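Local coordinates for ORF10 (Moritella marina, PDB 6RIW), which forms the ketosynthase–chain length factor didomain of a polyunsaturated fatty acid synthase and probably condenses acyl units carried on acyl carrier protein, at residues I9-F13 and W92-V96; E619-I623 and S924-L929. One frame throughout, in Å; residues are numbered along the deposited sequence.

Contact 1 of 2, residues I9-F13 and W92-V96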
loop_
_atom_site.group_PDB
_atom_site.type_symbol
_atom_site.label_atom_id
_atom_site.label_comp_id
_atom_site.label_asym_id
_atom_site.label_seq_id
_atom_site.Cartn_x
_atom_site.Cartn_y
_atom_site.Cartn_z
ATOM N N ILE A 9 22.127 -5.263 -6.999
ATOM C CA ILE A 9 20.845 -5.505 -7.669
ATOM C C ILE A 9 20.430 -6.939 -7.415
ATOM O O ILE A 9 21.276 -7.842 -7.377
ATOM C CB ILE A 9 20.926 -5.264 -9.195
ATOM C CG1 ILE A 9 21.501 -3.886 -9.518
ATOM C CG2 ILE A 9 19.556 -5.440 -9.853
ATOM C CD1 ILE A 9 21.417 -3.508 -10.991
ATOM N N ALA A 10 19.120 -7.159 -7.257
ATOM C CA ALA A 10 18.607 -8.520 -7.187
ATOM C C ALA A 10 17.207 -8.562 -7.783
ATOM O O ALA A 10 16.483 -7.559 -7.805
ATOM C CB ALA A 10 18.606 -9.044 -5.754
ATOM N N ASN A 11 16.821 -9.747 -8.249
ATOM C CA ASN A 11 15.500 -9.899 -8.837
ATOM C C ASN A 11 14.933 -11.279 -8.562
ATOM O O ASN A 11 15.662 -12.275 -8.475
ATOM C CB ASN A 11 15.528 -9.689 -10.342
ATOM C CG ASN A 11 16.422 -10.706 -11.041
ATOM O OD1 ASN A 11 17.633 -10.696 -10.834
ATOM N ND2 ASN A 11 15.829 -11.603 -11.837
ATOM N N LEU A 12 13.605 -11.328 -8.469
ATOM C CA LEU A 12 12.849 -12.579 -8.550
ATOM C C LEU A 12 11.731 -12.266 -9.529
ATOM O O LEU A 12 10.709 -11.682 -9.155
ATOM C CB LEU A 12 12.328 -13.049 -7.191
ATOM C CG LEU A 12 11.575 -14.372 -7.174
ATOM C CD1 LEU A 12 12.481 -15.500 -7.692
ATOM C CD2 LEU A 12 11.113 -14.651 -5.740
ATOM N N PHE A 13 11.947 -12.628 -10.788
ATOM C CA PHE A 13 11.050 -12.331 -11.892
ATOM C C PHE A 13 10.491 -13.622 -12.461
ATOM O O PHE A 13 11.071 -14.695 -12.255
ATOM C CB PHE A 13 11.784 -11.586 -13.020
ATOM C CG PHE A 13 12.322 -10.234 -12.644
ATOM C CD1 PHE A 13 11.829 -9.527 -11.540
ATOM C CD2 PHE A 13 13.326 -9.661 -13.410
ATOM C CE1 PHE A 13 12.335 -8.278 -11.208
ATOM C CE2 PHE A 13 13.842 -8.410 -13.097
ATOM C CZ PHE A 13 13.340 -7.707 -11.990
ATOM N N TRP A 92 9.563 -13.328 -0.789
ATOM C CA TRP A 92 10.198 -12.805 -1.993
ATOM C C TRP A 92 10.950 -11.512 -1.695
ATOM O O TRP A 92 12.036 -11.288 -2.233
ATOM C CB TRP A 92 9.162 -12.570 -3.087
ATOM C CG TRP A 92 8.504 -13.807 -3.596
ATOM C CD1 TRP A 92 8.834 -15.109 -3.314
ATOM C CD2 TRP A 92 7.379 -13.860 -4.473
ATOM N NE1 TRP A 92 7.983 -15.962 -3.965
ATOM C CE2 TRP A 92 7.085 -15.221 -4.694
ATOM C CE3 TRP A 92 6.593 -12.885 -5.098
ATOM C CZ2 TRP A 92 6.015 -15.637 -5.495
ATOM C CZ3 TRP A 92 5.537 -13.295 -5.908
ATOM C CH2 TRP A 92 5.265 -14.663 -6.103
ATOM N N GLY A 93 10.377 -10.639 -0.857
ATOM C CA GLY A 93 11.072 -9.411 -0.482
ATOM C C GLY A 93 12.332 -9.665 0.328
ATOM O O GLY A 93 13.357 -9.004 0.125
ATOM N N LEU A 94 12.279 -10.628 1.249
ATOM C CA LEU A 94 13.480 -11.010 1.990
ATOM C C LEU A 94 14.546 -11.588 1.059
ATOM O O LEU A 94 15.743 -11.281 1.189
ATOM C CB LEU A 94 13.110 -12.029 3.066
ATOM C CG LEU A 94 12.307 -11.413 4.211
ATOM C CD1 LEU A 94 11.690 -12.512 5.056
ATOM C CD2 LEU A 94 13.209 -10.506 5.041
ATOM N N TYR A 95 14.129 -12.431 0.120
ATOM C CA TYR A 95 15.079 -13.010 -0.830
ATOM C C TYR A 95 15.846 -11.927 -1.594
ATOM O O TYR A 95 17.084 -11.939 -1.626
ATOM C CB TYR A 95 14.343 -13.932 -1.800
ATOM C CG TYR A 95 15.248 -14.409 -2.934
ATOM C CD1 TYR A 95 16.220 -15.378 -2.692
ATOM C CD2 TYR A 95 15.140 -13.889 -4.222
ATOM C CE1 TYR A 95 17.058 -15.823 -3.702
ATOM C CE2 TYR A 95 16.000 -14.331 -5.262
ATOM C CZ TYR A 95 16.946 -15.307 -4.978
ATOM O OH TYR A 95 17.805 -15.769 -5.949
ATOM N N VAL A 96 15.137 -10.987 -2.232
ATOM C CA VAL A 96 15.849 -9.980 -3.022
ATOM C C VAL A 96 16.630 -9.018 -2.129
ATOM O O VAL A 96 17.639 -8.453 -2.565
ATOM C CB VAL A 96 14.912 -9.212 -3.979
ATOM C CG1 VAL A 96 14.332 -10.184 -5.030
ATOM C CG2 VAL A 96 13.804 -8.446 -3.204
#
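Leu12 lays its CD2 methyl over one face of the Trp92 indole, 3.6 Å from the centroid of the five-membered ring and 23° off its normal, a CH-pi contact. The methyl sits nearest the pyrrole side of the ring system, 3.4 Å from Trp92 CD1, and the two side chains meet at about a right angle. CG of Leu12 stands anti to the backbone N (chi1 -178°), which carries the branch onto the indole. Nearer the backbone, Leu12 CB faces two further helix residues: Val96 CG1 lies 4.1 Å away, and Tyr95 CD2 meets it obliquely.

Over these segments helix 92-96, part of helix 88-104, runs roughly antiparallel to strand 9-12 of the longer strand 4-12, at 149°, with axes 8.2 Å apart at their closest. This is a helix-on-sheet layer of the thiolase fold, in the first ketosynthase-family domain. The strand is hydrogen-bonded through Ala10 and Leu12 to its neighbour 259-270, whose Ala263 and Met265 also receive Val96; Ile9 and Phe13 instead touch helix 374-387.

At the Ala10 end the fit is close and built on little more than a methyl and a backbone carbonyl, Ala10 CB lying 3.4 Å from Val96 O. The Val96 CG1 branch reaches past this point to lie alongside the peptide joining Asn11 to Leu12, 3.7 Å from Leu12 N. Tyr95 approaches the strand with its ring edge: the carbonyl oxygen of Asn11 lies in the ring plane, 3.8 Å from CE2. The phenol hydroxyl is hydrogen-bonded to the carbonyl oxygen of Gln17, while Phe69 packs edge-to-face with the same ring and also touches Leu12 and Trp92.

Contact 2 of 2, residues E619-I623 and S924-L929; sequences ELTNI and SASSSL
The Glu619 carboxylate is approached at OE2 by the hydroxyl of Ser926, which donates a 2.9 Å hydrogen bond from OG to OE2. The donor arrives on the anti side of that oxygen, 23° out of the carboxylate plane. Ser928 OG stands over the same side of the plane, set back along the glutamate side chain, 3.2 Å from Glu619 CG. A bend at chi2 (76°) turns the acid along the serine-rich loop, which brings its end to Ser926. Ser928 OG in turn makes a weak hydrogen bond to Ser926 OG, so the Ser926 hydroxyl links acid and second serine in a short polar chain. Replacing Glu619 with an alanine would probably leave the Ser926 hydroxyl without its carboxylate acceptor and weaken the tie between helix and loop at this end.

One helical turn on, the contact becomes apolar. Ile623 pushes its CD1 methyl in among Ser924 and Ser926 of the loop and Leu929 at the start of helix 929-934, 3.6 Å from Ser926 CB and 4.0 Å from Leu929 CD1; its CG2 branch meets Ser924 CB instead. Ser924 OG also borders the isoleucine, lying 3.7 Å from CD1, yet its polar role is within the loop: it accepts a nearly straight bond (164°) from Ser926 N at 3.1 Å, closing an ST turn. That turn fixes the backbone just where Ser926 presents its hydroxyl to the acid.

Leu620 and Leu929 carry the packing inward, their CD1 methyls only loosely apposed. Leu620 reaches Ile601 and Leu605 of helix 597-608; it also touches Leu145, and Leu929 touches Val148, of helix 129-148. Helix 614-628 of the second ketosynthase-family domain and the start of helix 929-934, just after the loop, thus rest together against a helix of the first.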
loop_
_atom_site.group_PDB
_atom_site.type_symbol
_atom_site.label_atom_id
_atom_site.label_comp_id
_atom_site.label_asym_id
_atom_site.label_seq_id
_atom_site.Cartn_x
_atom_site.Cartn_y
_atom_site.Cartn_z
ATOM N N GLU A 619 -28.598 -21.079 -8.954
ATOM C CA GLU A 619 -29.472 -20.242 -8.141
ATOM C C GLU A 619 -29.103 -20.306 -6.662
ATOM O O GLU A 619 -29.075 -19.278 -5.986
ATOM C CB GLU A 619 -30.923 -20.666 -8.331
ATOM C CG GLU A 619 -31.892 -19.915 -7.436
ATOM C CD GLU A 619 -32.160 -18.500 -7.938
ATOM O OE1 GLU A 619 -31.684 -18.163 -9.053
ATOM O OE2 GLU A 619 -32.854 -17.736 -7.227
ATOM N N LEU A 620 -28.853 -21.504 -6.134
ATOM C CA LEU A 620 -28.416 -21.620 -4.746
ATOM C C LEU A 620 -27.101 -20.878 -4.520
ATOM O O LEU A 620 -26.930 -20.176 -3.509
ATOM C CB LEU A 620 -28.261 -23.094 -4.381
ATOM C CG LEU A 620 -27.812 -23.389 -2.951
ATOM C CD1 LEU A 620 -28.849 -22.932 -1.959
ATOM C CD2 LEU A 620 -27.566 -24.877 -2.820
ATOM N N THR A 621 -26.150 -21.054 -5.438
ATOM C CA THR A 621 -24.863 -20.369 -5.334
ATOM C C THR A 621 -25.049 -18.855 -5.367
ATOM O O THR A 621 -24.444 -18.134 -4.570
ATOM C CB THR A 621 -23.931 -20.835 -6.454
ATOM O OG1 THR A 621 -23.778 -22.266 -6.379
ATOM C CG2 THR A 621 -22.561 -20.207 -6.293
ATOM N N ASN A 622 -25.920 -18.363 -6.244
ATOM C CA ASN A 622 -26.134 -16.917 -6.350
ATOM C C ASN A 622 -26.746 -16.335 -5.079
ATOM O O ASN A 622 -26.417 -15.205 -4.687
ATOM C CB ASN A 622 -27.026 -16.618 -7.550
ATOM C CG ASN A 622 -26.278 -16.710 -8.856
ATOM O OD1 ASN A 622 -25.043 -16.644 -8.881
ATOM N ND2 ASN A 622 -27.012 -16.876 -9.955
ATOM N N ILE A 623 -27.635 -17.083 -4.426
ATOM C CA ILE A 623 -28.237 -16.609 -3.182
ATOM C C ILE A 623 -27.173 -16.454 -2.103
ATOM O O ILE A 623 -27.127 -15.442 -1.394
ATOM C CB ILE A 623 -29.351 -17.561 -2.720
ATOM C CG1 ILE A 623 -30.525 -17.568 -3.706
ATOM C CG2 ILE A 623 -29.848 -17.174 -1.316
ATOM C CD1 ILE A 623 -31.451 -18.745 -3.434
ATOM N N SER A 924 -34.344 -15.401 1.810
ATOM C CA SER A 924 -34.330 -15.205 0.367
ATOM C C SER A 924 -35.723 -15.420 -0.206
ATOM O O SER A 924 -36.447 -16.327 0.213
ATOM C CB SER A 924 -33.354 -16.169 -0.302
ATOM O OG SER A 924 -33.617 -16.241 -1.687
ATOM N N ALA A 925 -36.092 -14.562 -1.157
ATOM C CA ALA A 925 -37.377 -14.628 -1.840
ATOM C C ALA A 925 -37.311 -15.435 -3.139
ATOM O O ALA A 925 -38.240 -15.363 -3.950
ATOM C CB ALA A 925 -37.893 -13.212 -2.119
ATOM N N SER A 926 -36.233 -16.190 -3.348
ATOM C CA SER A 926 -36.094 -17.012 -4.544
ATOM C C SER A 926 -37.215 -18.039 -4.645
ATOM O O SER A 926 -37.452 -18.818 -3.714
ATOM C CB SER A 926 -34.739 -17.726 -4.534
ATOM O OG SER A 926 -34.760 -18.845 -5.405
ATOM N N SER A 927 -37.882 -18.058 -5.804
ATOM C CA SER A 927 -38.970 -19.005 -6.041
ATOM C C SER A 927 -38.462 -20.442 -6.149
ATOM O O SER A 927 -39.059 -21.360 -5.572
ATOM C CB SER A 927 -39.727 -18.613 -7.310
ATOM O OG SER A 927 -38.819 -18.214 -8.327
ATOM N N SER A 928 -37.367 -20.665 -6.882
ATOM C CA SER A 928 -36.861 -22.024 -7.043
ATOM C C SER A 928 -36.285 -22.603 -5.755
ATOM O O SER A 928 -35.945 -23.791 -5.726
ATOM C CB SER A 928 -35.810 -22.071 -8.154
ATOM O OG SER A 928 -34.804 -21.096 -7.960
ATOM N N LEU A 929 -36.186 -21.809 -4.693
ATOM C CA LEU A 929 -35.662 -22.325 -3.433
ATOM C C LEU A 929 -36.570 -23.396 -2.838
ATOM O O LEU A 929 -36.082 -24.322 -2.177
ATOM C CB LEU A 929 -35.463 -21.169 -2.447
ATOM C CG LEU A 929 -34.564 -21.400 -1.232
ATOM C CD1 LEU A 929 -33.189 -21.918 -1.637
ATOM C CD2 LEU A 929 -34.441 -20.124 -0.406
#

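How the contacts relate
The two contacts share no secondary-structure element and lie far apart, their centres 48 Å from one another and their nearest atoms about 28 Å. Contact 1 is buried within the first ketosynthase-family domain, where a helix packs on a sheet; its joining is by aliphatic and aromatic groups, with no hydrogen bond across. Contact 2 is partly buried and twice as far from the centre of the chain. It sets a helix of the second domain against an irregular loop, and there a carboxylate–hydroxyl bond and serine hydroxyls accompany a small apolar patch. The segments of contact 1 are 79 residues apart in sequence, those of contact 2 are 301.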